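Local coordinates for NanS-p (Escherichia phage vB_EcoP_24B, PDB 6YP6), which probably binds carbohydrate as part of a phage-encoded carbohydrate esterase of the NanS-p type, at residues K41-T46 / P206-D210; A65-G71 / V214-S218; F77-L83 / F145-E151; F92-V96 / V186-A190; S164-T168 / P178-T182. All coordinates share one frame; numbering follows the deposited sequence.

Contact 1. Residues K41-T46 / P206-D210; sequences KAVKLT and PVLID
Val43 and Ile209 hold each other by both of their backbone polar groups. Val43 N donates to Ile209 O at 2.9 Å, and Ile209 N donates back to Val43 O at 2.8 Å. Both bonds are close to straight. The next hydrogen-bonded pair, Leu45 with Val207, is less even. Leu45 N reaches Val207 O at 2.8 Å with an N-H...O angle of 172°, but the return bond from Val207 N to Leu45 O is weak at 3.3 Å. The groups between these pairs turn to the outer neighbours. Ala42, Lys44 and Thr46 bond to Val32, Glu30 and Arg28, while Leu208 and Pro206 bond to Lys78 and Ser80. Asp210 ends the run. Its OD1 lies 3.3 Å from Lys41 O, but both are acceptors and no bond forms. Its OD2 takes a salt bridge from Arg76 and a hydrogen bond with Thr38.

Val43 and Ile209 lie side by side on one face, with Val43 CG1 3.8 Å from Ile209 CB. Leu45 CG lies opposite its carbonyl carbon (chi1 -54°), which brings CD1 to 3.7 Å from Ile209 CG1 on the same face. On the other, Leu208 CD1 packs against Lys44 CG at 3.9 Å, and the extended lysine leads its amine away. Regular antiparallel pairing of this kind, with both strands flanked by further strands, is typical of inner strands in one sheet of an antiparallel beta sandwich.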
# COMPACT_ATOMS: atom_id res chain seq x y z
N LYS A 41 15.88 -1.80 -12.21
CA LYS A 41 14.73 -1.08 -12.72
C LYS A 41 13.81 -0.65 -11.58
O LYS A 41 13.83 -1.21 -10.48
CB LYS A 41 13.90 -1.98 -13.66
CG LYS A 41 14.66 -2.47 -14.87
CD LYS A 41 14.97 -1.32 -15.81
CE LYS A 41 15.60 -1.81 -17.10
NZ LYS A 41 15.68 -0.71 -18.09
N ALA A 42 12.99 0.35 -11.89
CA ALA A 42 11.92 0.81 -11.02
C ALA A 42 10.94 1.56 -11.90
O ALA A 42 11.23 1.89 -13.05
CB ALA A 42 12.46 1.72 -9.92
N VAL A 43 9.75 1.83 -11.37
CA VAL A 43 8.81 2.72 -12.03
C VAL A 43 8.64 3.97 -11.17
O VAL A 43 8.40 3.88 -9.97
CB VAL A 43 7.48 2.04 -12.41
CG1 VAL A 43 6.65 1.70 -11.18
CG2 VAL A 43 6.68 2.92 -13.38
N LYS A 44 8.84 5.12 -11.78
CA LYS A 44 8.77 6.41 -11.12
C LYS A 44 7.39 7.00 -11.35
O LYS A 44 6.96 7.18 -12.49
CB LYS A 44 9.84 7.32 -11.70
CG LYS A 44 9.84 8.75 -11.18
CD LYS A 44 11.02 9.53 -11.77
CE LYS A 44 10.93 11.02 -11.53
NZ LYS A 44 12.04 11.76 -12.21
N LEU A 45 6.71 7.29 -10.25
CA LEU A 45 5.34 7.78 -10.26
C LEU A 45 5.32 9.24 -9.83
O LEU A 45 5.79 9.59 -8.74
CB LEU A 45 4.46 6.93 -9.34
CG LEU A 45 4.51 5.42 -9.63
CD1 LEU A 45 3.68 4.68 -8.61
CD2 LEU A 45 4.06 5.08 -11.01
N THR A 46 4.79 10.07 -10.71
CA THR A 46 4.69 11.50 -10.50
C THR A 46 3.36 11.98 -11.06
O THR A 46 2.62 11.23 -11.71
CB THR A 46 5.81 12.27 -11.24
OG1 THR A 46 5.73 12.01 -12.66
CG2 THR A 46 7.18 11.88 -10.72
N PRO A 206 7.62 12.43 -5.26
CA PRO A 206 7.84 11.42 -6.30
C PRO A 206 8.27 10.11 -5.64
O PRO A 206 9.00 10.12 -4.64
CB PRO A 206 8.96 12.02 -7.15
CG PRO A 206 8.85 13.50 -6.90
CD PRO A 206 8.48 13.61 -5.45
N VAL A 207 7.81 8.99 -6.17
CA VAL A 207 8.12 7.68 -5.60
C VAL A 207 8.53 6.72 -6.70
O VAL A 207 7.96 6.71 -7.79
CB VAL A 207 6.95 7.14 -4.74
CG1 VAL A 207 5.72 6.81 -5.58
CG2 VAL A 207 7.37 5.92 -3.90
N LEU A 208 9.53 5.89 -6.39
CA LEU A 208 9.96 4.80 -7.24
C LEU A 208 9.44 3.50 -6.64
O LEU A 208 9.63 3.24 -5.45
CB LEU A 208 11.48 4.74 -7.35
CG LEU A 208 12.11 5.60 -8.44
CD1 LEU A 208 11.83 7.06 -8.22
CD2 LEU A 208 13.60 5.34 -8.48
N ILE A 209 8.78 2.70 -7.45
CA ILE A 209 8.25 1.40 -7.03
C ILE A 209 9.06 0.30 -7.70
O ILE A 209 9.20 0.28 -8.93
CB ILE A 209 6.76 1.27 -7.39
CG1 ILE A 209 5.93 2.38 -6.78
CG2 ILE A 209 6.25 -0.12 -7.01
CD1 ILE A 209 5.89 2.36 -5.33
N ASP A 210 9.58 -0.61 -6.90
CA ASP A 210 10.25 -1.81 -7.39
C ASP A 210 9.23 -2.92 -7.63
O ASP A 210 9.23 -3.55 -8.69
CB ASP A 210 11.27 -2.25 -6.33
CG ASP A 210 12.30 -3.22 -6.85
OD1 ASP A 210 12.74 -3.06 -8.00
OD2 ASP A 210 12.74 -4.11 -6.08

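Contact 2. Residues A65-G71 / V214-S218; sequences ALLQKGG and VEVNS
Asn217 grips the helix exit twice, at the last helical residue and at the glycine after it. Its backbone N donates to Gly70 O at 2.9 Å, nearly straight. Its side-chain ND2 donates to Lys69 O at 3.1 Å, with an N-H...O angle of 153° and the acceptor somewhat out of the amide plane. The side chain leaves the backbone with CG anti to the carbonyl carbon (chi1 -66°), which lays the amide against the Gly70-Gly71 peptide, with ND2 reaching back to Lys69 O. Two consecutive carbonyls at the helix exit thus find donors on one residue.

Val216 supplies the apolar half. Its CG1 packs against the helix, 3.7 Å from Ala65 O and 4.0 Å from Lys69 CB. Its CG2 faces Leu66 CB at 4.2 Å. Leu66 continues this patch with CD2 against Val214 CG1, and Trp94 of the other sheet packs on both Leu66 and Val214.

Lys69 lies across Val216 with its aliphatic chain. Its CD comes to 3.3 Å from Asn217 O, so the methylenes line the strand end.

Gly70 leaves the helix with positive phi, and Gly71, also with positive phi, follows. Gly71 then pairs with Val216 as an antiparallel non-hydrogen-bonded pair. Its CA is 3.2 Å from Glu215 O, so the two backbones meet directly. Glu215 points its carboxylate to a salt bridge with Arg74. The whole is a helix terminated by a glycine of positive phi, with the chain passing directly into an antiparallel sheet beside the C-terminal strand.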
# COMPACT_ATOMS: atom_id res chain seq x y z
N ALA A 65 -9.19 -15.95 0.77
CA ALA A 65 -8.13 -16.94 0.96
C ALA A 65 -6.97 -16.35 1.75
O ALA A 65 -6.33 -17.06 2.53
CB ALA A 65 -7.64 -17.49 -0.38
N LEU A 66 -6.65 -15.07 1.53
CA LEU A 66 -5.64 -14.41 2.35
C LEU A 66 -6.01 -14.48 3.83
O LEU A 66 -5.17 -14.80 4.68
CB LEU A 66 -5.48 -12.96 1.88
CG LEU A 66 -4.54 -12.09 2.73
CD1 LEU A 66 -3.11 -12.60 2.73
CD2 LEU A 66 -4.58 -10.65 2.24
N LEU A 67 -7.28 -14.20 4.15
CA LEU A 67 -7.71 -14.26 5.54
C LEU A 67 -7.63 -15.69 6.09
O LEU A 67 -7.24 -15.89 7.24
CB LEU A 67 -9.13 -13.74 5.67
CG LEU A 67 -9.28 -12.23 5.51
CD1 LEU A 67 -10.75 -11.83 5.42
CD2 LEU A 67 -8.64 -11.50 6.67
N GLN A 68 -8.01 -16.69 5.28
CA GLN A 68 -8.06 -18.07 5.74
C GLN A 68 -6.66 -18.65 5.91
O GLN A 68 -6.36 -19.30 6.92
CB GLN A 68 -8.86 -18.91 4.73
CG GLN A 68 -8.83 -20.44 4.92
CD GLN A 68 -9.13 -21.20 3.62
OE1 GLN A 68 -9.73 -20.65 2.70
NE2 GLN A 68 -8.69 -22.44 3.55
N LYS A 69 -5.80 -18.45 4.91
CA LYS A 69 -4.51 -19.11 4.86
C LYS A 69 -3.38 -18.24 5.38
O LYS A 69 -2.30 -18.77 5.67
CB LYS A 69 -4.19 -19.51 3.42
CG LYS A 69 -5.17 -20.49 2.81
CD LYS A 69 -4.81 -20.82 1.36
CE LYS A 69 -5.84 -21.74 0.71
NZ LYS A 69 -6.09 -21.35 -0.70
N GLY A 70 -3.59 -16.93 5.49
CA GLY A 70 -2.52 -16.00 5.75
C GLY A 70 -1.74 -15.68 4.49
O GLY A 70 -1.94 -16.27 3.43
N GLY A 71 -0.85 -14.70 4.62
CA GLY A 71 -0.08 -14.21 3.49
C GLY A 71 0.40 -12.81 3.79
O GLY A 71 0.50 -12.42 4.95
N VAL A 214 0.50 -9.11 -3.55
CA VAL A 214 -0.22 -9.81 -2.50
C VAL A 214 0.05 -11.29 -2.71
O VAL A 214 -0.15 -11.80 -3.82
CB VAL A 214 -1.72 -9.49 -2.49
CG1 VAL A 214 -2.40 -10.26 -1.36
CG2 VAL A 214 -1.96 -8.00 -2.34
N GLU A 215 0.50 -11.96 -1.67
CA GLU A 215 0.81 -13.38 -1.70
C GLU A 215 -0.01 -14.08 -0.63
O GLU A 215 -0.31 -13.50 0.42
CB GLU A 215 2.31 -13.60 -1.48
CG GLU A 215 3.15 -13.11 -2.65
CD GLU A 215 4.64 -13.02 -2.38
OE1 GLU A 215 5.06 -12.85 -1.21
OE2 GLU A 215 5.41 -13.12 -3.36
N VAL A 216 -0.41 -15.31 -0.93
CA VAL A 216 -1.24 -16.11 -0.05
C VAL A 216 -0.49 -17.40 0.25
O VAL A 216 0.04 -18.05 -0.66
CB VAL A 216 -2.62 -16.39 -0.68
CG1 VAL A 216 -3.47 -17.23 0.24
CG2 VAL A 216 -3.31 -15.06 -1.00
N ASN A 217 -0.43 -17.76 1.52
CA ASN A 217 0.26 -18.99 1.89
C ASN A 217 -0.39 -20.19 1.22
O ASN A 217 -1.60 -20.24 1.03
CB ASN A 217 0.23 -19.16 3.41
CG ASN A 217 1.02 -18.09 4.13
OD1 ASN A 217 2.00 -17.58 3.62
ND2 ASN A 217 0.58 -17.76 5.34
N SER A 218 0.43 -21.17 0.83
CA SER A 218 -0.09 -22.37 0.19
C SER A 218 0.01 -23.56 1.13
O SER A 218 1.02 -23.73 1.81
CB SER A 218 0.66 -22.69 -1.11
OG SER A 218 0.15 -23.86 -1.74

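Contact 3. Residues F77-L83 / F145-E151; sequences FKVSGAL and FGAFDNE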
# COMPACT_ATOMS: atom_id res chain seq x y z
N PHE A 77 9.89 0.24 -2.25
CA PHE A 77 9.74 1.58 -2.79
C PHE A 77 10.87 2.47 -2.30
O PHE A 77 11.53 2.17 -1.30
CB PHE A 77 8.37 2.19 -2.39
CG PHE A 77 8.28 2.50 -0.93
CD1 PHE A 77 7.96 1.50 -0.01
CD2 PHE A 77 8.57 3.77 -0.45
CE1 PHE A 77 7.93 1.78 1.35
CE2 PHE A 77 8.54 4.04 0.90
CZ PHE A 77 8.22 3.05 1.81
N LYS A 78 11.05 3.58 -2.99
CA LYS A 78 12.07 4.57 -2.67
C LYS A 78 11.43 5.93 -2.86
O LYS A 78 10.84 6.21 -3.90
CB LYS A 78 13.29 4.40 -3.58
CG LYS A 78 14.23 5.59 -3.63
CD LYS A 78 15.60 5.19 -4.26
CE LYS A 78 16.09 6.13 -5.32
NZ LYS A 78 17.50 5.81 -5.57
N VAL A 79 11.55 6.80 -1.87
CA VAL A 79 10.97 8.14 -1.93
C VAL A 79 12.03 9.11 -2.41
O VAL A 79 13.17 9.07 -1.93
CB VAL A 79 10.41 8.60 -0.57
CG1 VAL A 79 9.62 9.88 -0.76
CG2 VAL A 79 9.57 7.51 0.06
N SER A 80 11.65 10.03 -3.30
CA SER A 80 12.55 11.04 -3.84
C SER A 80 12.11 12.42 -3.38
O SER A 80 10.92 12.70 -3.25
CB SER A 80 12.52 10.97 -5.37
OG SER A 80 13.53 11.76 -5.97
N GLY A 81 13.08 13.29 -3.12
CA GLY A 81 12.79 14.68 -2.81
C GLY A 81 13.18 15.06 -1.39
O GLY A 81 13.55 14.23 -0.56
N ALA A 82 13.09 16.37 -1.14
CA ALA A 82 13.44 16.93 0.16
C ALA A 82 12.37 16.63 1.21
O ALA A 82 11.17 16.57 0.90
CB ALA A 82 13.58 18.45 0.04
N LEU A 83 12.79 16.46 2.45
CA LEU A 83 11.84 16.29 3.55
C LEU A 83 10.95 17.52 3.65
O LEU A 83 11.44 18.65 3.78
CB LEU A 83 12.59 16.08 4.86
CG LEU A 83 11.77 16.13 6.15
CD1 LEU A 83 10.71 15.04 6.19
CD2 LEU A 83 12.70 16.00 7.33
N PHE A 145 9.80 4.16 9.35
CA PHE A 145 11.06 3.78 8.73
C PHE A 145 12.23 4.55 9.32
O PHE A 145 13.36 4.32 8.89
CB PHE A 145 11.01 4.04 7.22
CG PHE A 145 9.89 3.31 6.51
CD1 PHE A 145 8.66 3.91 6.34
CD2 PHE A 145 10.08 2.04 5.99
CE1 PHE A 145 7.63 3.28 5.70
CE2 PHE A 145 9.02 1.39 5.33
CZ PHE A 145 7.81 2.02 5.20
N GLY A 146 11.98 5.43 10.28
CA GLY A 146 13.02 6.26 10.83
C GLY A 146 13.14 7.58 10.10
O GLY A 146 12.24 8.00 9.35
N ALA A 147 14.27 8.25 10.33
CA ALA A 147 14.50 9.54 9.72
C ALA A 147 14.31 9.44 8.21
O ALA A 147 14.79 8.51 7.57
CB ALA A 147 15.92 10.01 10.04
N PHE A 148 13.60 10.41 7.65
CA PHE A 148 13.32 10.39 6.22
C PHE A 148 14.60 10.37 5.41
O PHE A 148 15.58 11.07 5.72
CB PHE A 148 12.51 11.63 5.84
CG PHE A 148 12.25 11.75 4.38
CD1 PHE A 148 11.30 10.96 3.77
CD2 PHE A 148 12.99 12.63 3.60
CE1 PHE A 148 11.06 11.07 2.42
CE2 PHE A 148 12.74 12.74 2.25
CZ PHE A 148 11.77 11.96 1.65
N ASP A 149 14.59 9.60 4.33
CA ASP A 149 15.72 9.51 3.42
C ASP A 149 15.19 9.18 2.03
O ASP A 149 13.98 9.05 1.80
CB ASP A 149 16.77 8.52 3.92
CG ASP A 149 16.31 7.08 3.94
OD1 ASP A 149 15.45 6.70 3.12
OD2 ASP A 149 16.85 6.33 4.78
N ASN A 150 16.12 9.08 1.08
CA ASN A 150 15.82 8.70 -0.29
C ASN A 150 16.37 7.31 -0.63
O ASN A 150 16.74 7.03 -1.77
CB ASN A 150 16.30 9.79 -1.25
CG ASN A 150 15.47 11.14 -1.16
OD1 ASN A 150 14.52 11.28 -0.39
ND2 ASN A 150 15.87 12.12 -1.95
N GLU A 151 16.42 6.42 0.36
CA GLU A 151 16.87 5.06 0.18
C GLU A 151 15.68 4.15 -0.13
O GLU A 151 14.52 4.50 0.08
CB GLU A 151 17.57 4.55 1.44
CG GLU A 151 18.78 5.34 1.84
CD GLU A 151 19.85 5.31 0.78
OE1 GLU A 151 20.25 4.20 0.38
OE2 GLU A 151 20.25 6.39 0.32
O HOH W 1 18.59 5.95 -3.10
O HOH W 2 12.90 6.61 0.72
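An Asx turn at Asp149 shapes the loop that settles against Lys78 and Val79 of strand 71-79. Asp149 OD1 accepts from Glu151 N, which comes from above the carboxylate plane, and also bonds His153 NE2. The turned backbone does not pair directly with the strand. A water sits between them, taking the hydrogen of Val79 N at 2.9 Å and donating to Asp149 O and to Glu151 O, the latter at 2.7 Å. Asn150 CA approaches Val79 O at 3.1 Å, a CA-H...O contact. Lys78 runs its methylenes past the loop, with CD 3.3 Å from Asn150 O. Its amine forms a salt bridge with Asp34 and reaches Asn150 O through a second water.

This loop carries the chain from one sheet of a beta sandwich to the other, between strands 140-147 and 152-159. Beside it, Phe145 and Phe77 come from opposite directions and meet in an offset edge-to-face pair, the edge of Phe77 toward the face of Phe145. The planes stand at 82° and the centroids are 5.4 Å apart. Phe148 has its CG anti to the backbone N (chi1 176°), which places the ring beside residues 79-83. Its edge meets Val79 CG1, 3.7 Å from CE1, and Gly81 O, 3.3 Å from CE2. Leu83 runs antiparallel alongside the ring, its CB 3.7 Å from Phe148 CD2.

Contact 4. Residues F92-V96 / V186-A190; sequences FYWPV and VSAFA
Tyr93 and Phe189 form an offset stack. The ring planes are 24° apart and the centroids 4.4 Å. The CD2-CE2 side of Tyr93 meets the CE2-CZ part of Phe189, with Tyr93 CE2 3.4 Å from Phe189 CZ. Both residues carry CG opposite the carbonyl carbon (chi1 -54° and -60°), which brings the rings together. Val186 shares the same face of the tyrosine. Its CG1 sits over the ring at 4.0 Å from Tyr93 CD1. Pro95 CG lies 3.4 Å from Phe189 O and equally near Ala190 O, and also meets Phe189 CB at 4.1 Å.

Tyr93 and Pro95 belong to strand 88-95, inside the seven-stranded antiparallel sheet of the beta sandwich. Trp94 between them turns to the other side, onto Ile73 of the opposing sheet. The 186-190 loop therefore lies on the outer face of the seven-stranded sheet, away from Ile73.

A second shell holds the partners in place. His195 of strand 193-197 bonds Ala190 O through NE2, and its ring meets that of Phe189. The same residue pairs with the backbone of Tyr93. Val186 N is held by Ser184 OG, and its side chain leans on His131.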
# COMPACT_ATOMS: atom_id res chain seq x y z
N PHE A 92 -2.43 2.62 0.22
CA PHE A 92 -2.92 1.33 -0.25
C PHE A 92 -4.30 1.11 0.36
O PHE A 92 -4.43 1.02 1.58
CB PHE A 92 -2.00 0.19 0.23
CG PHE A 92 -0.60 0.30 -0.27
CD1 PHE A 92 0.32 1.12 0.37
CD2 PHE A 92 -0.18 -0.39 -1.40
CE1 PHE A 92 1.62 1.25 -0.11
CE2 PHE A 92 1.12 -0.25 -1.88
CZ PHE A 92 2.02 0.56 -1.23
N TYR A 93 -5.32 1.01 -0.49
CA TYR A 93 -6.69 0.75 -0.06
C TYR A 93 -7.18 -0.52 -0.73
O TYR A 93 -7.09 -0.67 -1.96
CB TYR A 93 -7.64 1.88 -0.45
CG TYR A 93 -7.25 3.22 -0.01
CD1 TYR A 93 -7.19 3.54 1.33
CD2 TYR A 93 -6.93 4.21 -0.94
CE1 TYR A 93 -6.81 4.82 1.74
CE2 TYR A 93 -6.57 5.48 -0.56
CZ TYR A 93 -6.51 5.77 0.78
OH TYR A 93 -6.15 7.05 1.16
N TRP A 94 -7.75 -1.42 0.05
CA TRP A 94 -8.33 -2.66 -0.48
C TRP A 94 -9.69 -2.87 0.17
O TRP A 94 -9.83 -3.67 1.12
CB TRP A 94 -7.40 -3.85 -0.25
CG TRP A 94 -7.82 -5.14 -0.88
CD1 TRP A 94 -8.93 -5.39 -1.66
CD2 TRP A 94 -7.14 -6.38 -0.75
NE1 TRP A 94 -8.96 -6.71 -2.01
CE2 TRP A 94 -7.87 -7.34 -1.46
CE3 TRP A 94 -5.97 -6.76 -0.09
CZ2 TRP A 94 -7.47 -8.67 -1.53
CZ3 TRP A 94 -5.57 -8.07 -0.16
CH2 TRP A 94 -6.31 -9.01 -0.88
N PRO A 95 -10.71 -2.16 -0.30
CA PRO A 95 -12.07 -2.41 0.17
C PRO A 95 -12.52 -3.76 -0.36
O PRO A 95 -12.17 -4.15 -1.47
CB PRO A 95 -12.89 -1.26 -0.44
CG PRO A 95 -12.02 -0.63 -1.48
CD PRO A 95 -10.65 -1.16 -1.39
N VAL A 96 -13.31 -4.49 0.44
CA VAL A 96 -13.82 -5.79 0.03
C VAL A 96 -15.34 -5.79 0.12
O VAL A 96 -15.94 -5.15 0.98
CB VAL A 96 -13.18 -6.95 0.82
CG1 VAL A 96 -11.69 -7.01 0.51
CG2 VAL A 96 -13.40 -6.83 2.31
N VAL A 186 -13.03 4.98 4.99
CA VAL A 186 -12.72 5.07 3.57
C VAL A 186 -13.81 4.37 2.78
O VAL A 186 -14.10 3.18 3.00
CB VAL A 186 -11.32 4.51 3.28
CG1 VAL A 186 -11.05 4.53 1.78
CG2 VAL A 186 -10.25 5.30 4.03
N SER A 187 -14.41 5.09 1.83
CA SER A 187 -15.56 4.61 1.09
C SER A 187 -15.49 4.88 -0.40
O SER A 187 -16.31 4.32 -1.13
CB SER A 187 -16.84 5.27 1.62
OG SER A 187 -16.76 6.68 1.48
N ALA A 188 -14.57 5.71 -0.88
CA ALA A 188 -14.62 6.24 -2.24
C ALA A 188 -14.00 5.32 -3.28
O ALA A 188 -14.02 5.66 -4.47
CB ALA A 188 -13.91 7.59 -2.31
N PHE A 189 -13.46 4.17 -2.88
CA PHE A 189 -12.72 3.30 -3.79
C PHE A 189 -13.51 2.03 -4.07
O PHE A 189 -14.13 1.46 -3.16
CB PHE A 189 -11.33 2.99 -3.24
CG PHE A 189 -10.50 4.22 -3.04
CD1 PHE A 189 -9.74 4.74 -4.08
CD2 PHE A 189 -10.51 4.88 -1.83
CE1 PHE A 189 -9.00 5.88 -3.91
CE2 PHE A 189 -9.77 6.04 -1.65
CZ PHE A 189 -9.01 6.54 -2.70
N ALA A 190 -13.43 1.57 -5.31
CA ALA A 190 -14.23 0.43 -5.75
C ALA A 190 -13.87 -0.84 -4.99
O ALA A 190 -12.70 -1.15 -4.74
CB ALA A 190 -14.04 0.21 -7.25

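Contact 5. Residues S164-T168 / P178-T182; sequences SLQVT and PFTLT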
# COMPACT_ATOMS: atom_id res chain seq x y z
N SER A 164 -7.91 -14.62 11.27
CA SER A 164 -7.50 -13.58 12.19
C SER A 164 -7.37 -12.25 11.46
O SER A 164 -6.77 -12.16 10.39
CB SER A 164 -6.16 -13.94 12.83
OG SER A 164 -5.69 -12.86 13.63
N LEU A 165 -7.90 -11.21 12.07
CA LEU A 165 -7.78 -9.84 11.58
C LEU A 165 -6.60 -9.11 12.22
O LEU A 165 -6.45 -7.90 12.04
CB LEU A 165 -9.11 -9.11 11.79
CG LEU A 165 -10.29 -9.70 11.02
CD1 LEU A 165 -11.62 -9.20 11.55
CD2 LEU A 165 -10.18 -9.39 9.54
N GLN A 166 -5.75 -9.83 12.95
CA GLN A 166 -4.56 -9.26 13.57
C GLN A 166 -3.39 -9.36 12.59
O GLN A 166 -2.91 -10.46 12.29
CB GLN A 166 -4.26 -10.01 14.86
CG GLN A 166 -2.99 -9.55 15.53
CD GLN A 166 -2.85 -10.20 16.86
OE1 GLN A 166 -2.51 -11.39 16.94
NE2 GLN A 166 -3.14 -9.47 17.92
N VAL A 167 -2.92 -8.20 12.14
CA VAL A 167 -1.92 -8.04 11.09
C VAL A 167 -0.63 -7.55 11.72
O VAL A 167 -0.64 -6.75 12.66
CB VAL A 167 -2.44 -7.02 10.05
CG1 VAL A 167 -1.41 -6.71 8.99
CG2 VAL A 167 -3.70 -7.55 9.40
N THR A 168 0.50 -8.04 11.20
CA THR A 168 1.79 -7.55 11.66
C THR A 168 2.44 -6.74 10.56
O THR A 168 2.68 -7.28 9.47
CB THR A 168 2.71 -8.69 12.10
OG1 THR A 168 2.06 -9.44 13.14
CG2 THR A 168 4.03 -8.15 12.65
N PRO A 178 2.01 -5.67 16.24
CA PRO A 178 0.77 -6.17 15.65
C PRO A 178 -0.38 -5.22 15.93
O PRO A 178 -0.42 -4.54 16.96
CB PRO A 178 0.55 -7.52 16.34
CG PRO A 178 1.92 -7.93 16.76
CD PRO A 178 2.64 -6.68 17.14
N PHE A 179 -1.33 -5.18 15.00
CA PHE A 179 -2.55 -4.39 15.17
C PHE A 179 -3.70 -5.18 14.58
O PHE A 179 -3.51 -6.06 13.74
CB PHE A 179 -2.44 -3.01 14.48
CG PHE A 179 -2.30 -3.09 12.98
CD1 PHE A 179 -1.09 -3.39 12.38
CD2 PHE A 179 -3.40 -2.84 12.18
CE1 PHE A 179 -1.00 -3.47 10.99
CE2 PHE A 179 -3.31 -2.91 10.80
CZ PHE A 179 -2.11 -3.22 10.21
N THR A 180 -4.92 -4.87 15.02
CA THR A 180 -6.10 -5.54 14.53
C THR A 180 -6.88 -4.61 13.60
O THR A 180 -7.14 -3.45 13.93
CB THR A 180 -6.97 -6.04 15.69
OG1 THR A 180 -6.22 -7.01 16.44
CG2 THR A 180 -8.24 -6.70 15.18
N LEU A 181 -7.23 -5.13 12.42
CA LEU A 181 -8.04 -4.37 11.49
C LEU A 181 -9.36 -4.02 12.14
O LEU A 181 -9.92 -4.80 12.92
CB LEU A 181 -8.31 -5.17 10.23
CG LEU A 181 -7.09 -5.51 9.37
CD1 LEU A 181 -7.47 -6.51 8.30
CD2 LEU A 181 -6.46 -4.29 8.74
N THR A 182 -9.87 -2.83 11.82
CA THR A 182 -11.17 -2.36 12.28
C THR A 182 -11.92 -1.85 11.06
O THR A 182 -11.39 -1.77 9.96
CB THR A 182 -11.05 -1.23 13.31
OG1 THR A 182 -10.53 -0.05 12.68
CG2 THR A 182 -10.15 -1.61 14.45
O HOH W 3 -3.76 -6.88 17.40
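Residues 165-168 and 178-181 run antiparallel, their directions 146° apart, with Val167 and Phe179 as a hydrogen-bonded pair. Val167 N donates to Phe179 O at 2.7 Å, and Phe179 N returns a bond to Val167 O at 2.9 Å. Both donors approach nearly head-on to the oxygen. Leu181 N extends the pattern to Leu165 O at 2.9 Å. Between them, Gln166 and Thr180 make a non-hydrogen-bonded pair.

The side chains of Val167 and Phe179 lie together on one face. Phe179 CG stands between the backbone N and the carbonyl carbon (chi1 65°), and this swings the ring back over its cross-strand neighbour. Val167 CB then sits above the ring in a CH-pi contact, 4.2 Å from its centroid and 25° off the normal. One valine methyl, CG2, touches Leu181 CG at 4.0 Å. Leu165 and Leu181 meet nearly at right angles, with CD2 of Leu165 4.1 Å from CD1 of Leu181.

The other face is polar. One water accepts from Gln166 NE2 at 2.7 Å and lies 2.6 Å from Thr180 OG1, linking the two side chains. Pro178 lies alongside Thr168, its CG near Thr168 OG1. Ser164 OG accepts from Gln166 N, an ST turn.

The pair belongs to the beta hairpin of strands 166-171 and 174-180. Strand 152-159 lies next to 166-171: Thr168 bonds Arg158 through the backbone, and Val167 packs on Phe157 and Phe159. Tyr130 of the other sheet meets the Phe179 ring, and Leu105 of a loop touches Leu165 and Leu181.

In the fold
Contact 1 is the most buried of the five; contacts 3 and 4 are surface contacts, while 2 and 5 are partly buried. Contacts 1 and 2 use the two ends of strand 207-216, their centres about 27 Å apart. Contact 3 joins contact 1 through probable backbone bonds between Lys78 and Leu208 and between Ser80 and Pro206. Contacts 2 and 5 meet where Leu67 packs on Leu165, and contact 2 reaches contact 4 through Trp94. Chemistry follows position. Contacts 1 and 5 are strand pairs held by backbone bonds. Contact 2 ties a helix end to a strand with an asparagine. Contact 3 uses water and aromatic edges at a loop, and contact 4 relies on ring stacking and apolar touches.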